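Local coordinates for putative uncharacterized protein PH0300 (Pyrococcus horikoshii, PDB 3VRH), which catalyses the ATP-dependent 2-thiolation of 5-methyluridine 54 in the T loop of tRNA, a modification that stabilises tRNA against heat in thermophiles, at residues A161-L164 / L165-L169. Residues are numbered along the deposited sequence; the frame is centred on the assembly and turned at random.
Sequences ASFL and LNNIL
F163 and N167 meet one turn apart in a local i to i+4 contact in the C-terminal half of helix 157-169, within the PP-loop family region. The amide nitrogen of N167 lies over one face of the F163 ring, offset toward the rim, with ND2 3.0 Å from CE1 of F163. Ring and amide planes stand 77° apart. N167 suits this place because its other polar atom, OD1, accepts a hydrogen bond from N172 just beyond the helix, which holds the amide; CG of N167 sits anti to its carbonyl carbon (chi1 -75°), sending ND2 back toward the preceding turn. Were F163 replaced by an alanine, the ND2 side of the N167 amide would probably lose its aromatic cover. The backbone N of N167 donates to O of F163 at 3.0 Å, and N of I168 to O of L164 at 3.0 Å. The branched aliphatics L164 and I168 fill a hydrophobic face against L176 and F249, while L165 and I168 pack on their own counterparts in the second subunit. Successive i to i+4 bonds, from A161-L165 to L164-I168, are the signature of an alpha-helix, here one that packs at the homodimer interface.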
# COMPACT_ATOMS: atom_id res chain seq x y z
N ALA A 161 -1.73 3.26 10.09
CA ALA A 161 -0.86 2.78 9.01
C ALA A 161 -1.35 1.44 8.44
O ALA A 161 -1.49 1.28 7.23
CB ALA A 161 0.59 2.67 9.49
N SER A 162 -1.62 0.49 9.34
CA SER A 162 -2.10 -0.83 8.95
C SER A 162 -3.50 -0.81 8.32
O SER A 162 -3.76 -1.52 7.36
CB SER A 162 -2.09 -1.78 10.16
OG SER A 162 -3.07 -1.40 11.09
N PHE A 163 -4.39 0.01 8.88
CA PHE A 163 -5.71 0.24 8.30
C PHE A 163 -5.55 0.82 6.91
O PHE A 163 -6.21 0.37 5.97
CB PHE A 163 -6.56 1.14 9.23
CG PHE A 163 -7.55 2.05 8.51
CD1 PHE A 163 -8.91 1.71 8.43
CD2 PHE A 163 -7.15 3.27 7.96
CE1 PHE A 163 -9.82 2.56 7.79
CE2 PHE A 163 -8.05 4.11 7.30
CZ PHE A 163 -9.39 3.76 7.22
N LEU A 164 -4.67 1.81 6.77
CA LEU A 164 -4.38 2.38 5.45
C LEU A 164 -3.86 1.34 4.44
O LEU A 164 -4.35 1.26 3.34
CB LEU A 164 -3.38 3.54 5.52
CG LEU A 164 -3.94 4.89 5.98
CD1 LEU A 164 -2.82 5.92 6.08
CD2 LEU A 164 -5.03 5.36 5.04
N LEU A 165 -2.87 0.55 4.84
CA LEU A 165 -2.27 -0.44 3.93
C LEU A 165 -3.31 -1.49 3.53
O LEU A 165 -3.44 -1.85 2.36
CB LEU A 165 -1.08 -1.12 4.60
CG LEU A 165 -0.38 -2.17 3.75
CD1 LEU A 165 0.13 -1.54 2.45
CD2 LEU A 165 0.76 -2.82 4.52
N ASN A 166 -4.08 -1.94 4.51
CA ASN A 166 -5.13 -2.91 4.27
C ASN A 166 -6.13 -2.39 3.26
O ASN A 166 -6.42 -3.04 2.25
CB ASN A 166 -5.83 -3.26 5.58
CG ASN A 166 -6.96 -4.23 5.39
OD1 ASN A 166 -6.76 -5.45 5.33
ND2 ASN A 166 -8.18 -3.70 5.28
N ASN A 167 -6.65 -1.20 3.50
CA ASN A 167 -7.67 -0.65 2.62
C ASN A 167 -7.16 -0.32 1.21
O ASN A 167 -7.94 -0.30 0.27
CB ASN A 167 -8.37 0.54 3.26
CG ASN A 167 -9.34 0.12 4.35
OD1 ASN A 167 -10.21 -0.72 4.14
ND2 ASN A 167 -9.17 0.68 5.53
N ILE A 168 -5.87 -0.07 1.08
CA ILE A 168 -5.28 0.18 -0.23
C ILE A 168 -5.08 -1.11 -1.02
O ILE A 168 -5.31 -1.15 -2.22
CB ILE A 168 -3.96 0.94 -0.08
CG1 ILE A 168 -4.24 2.41 0.16
CG2 ILE A 168 -3.10 0.80 -1.32
CD1 ILE A 168 -3.22 3.08 1.00
N LEU A 169 -4.62 -2.15 -0.34
CA LEU A 169 -4.54 -3.47 -0.97
C LEU A 169 -5.89 -3.91 -1.54
O LEU A 169 -5.93 -4.51 -2.61
CB LEU A 169 -4.05 -4.51 0.02
CG LEU A 169 -2.57 -4.39 0.38
CD1 LEU A 169 -2.24 -5.28 1.56
CD2 LEU A 169 -1.69 -4.70 -0.85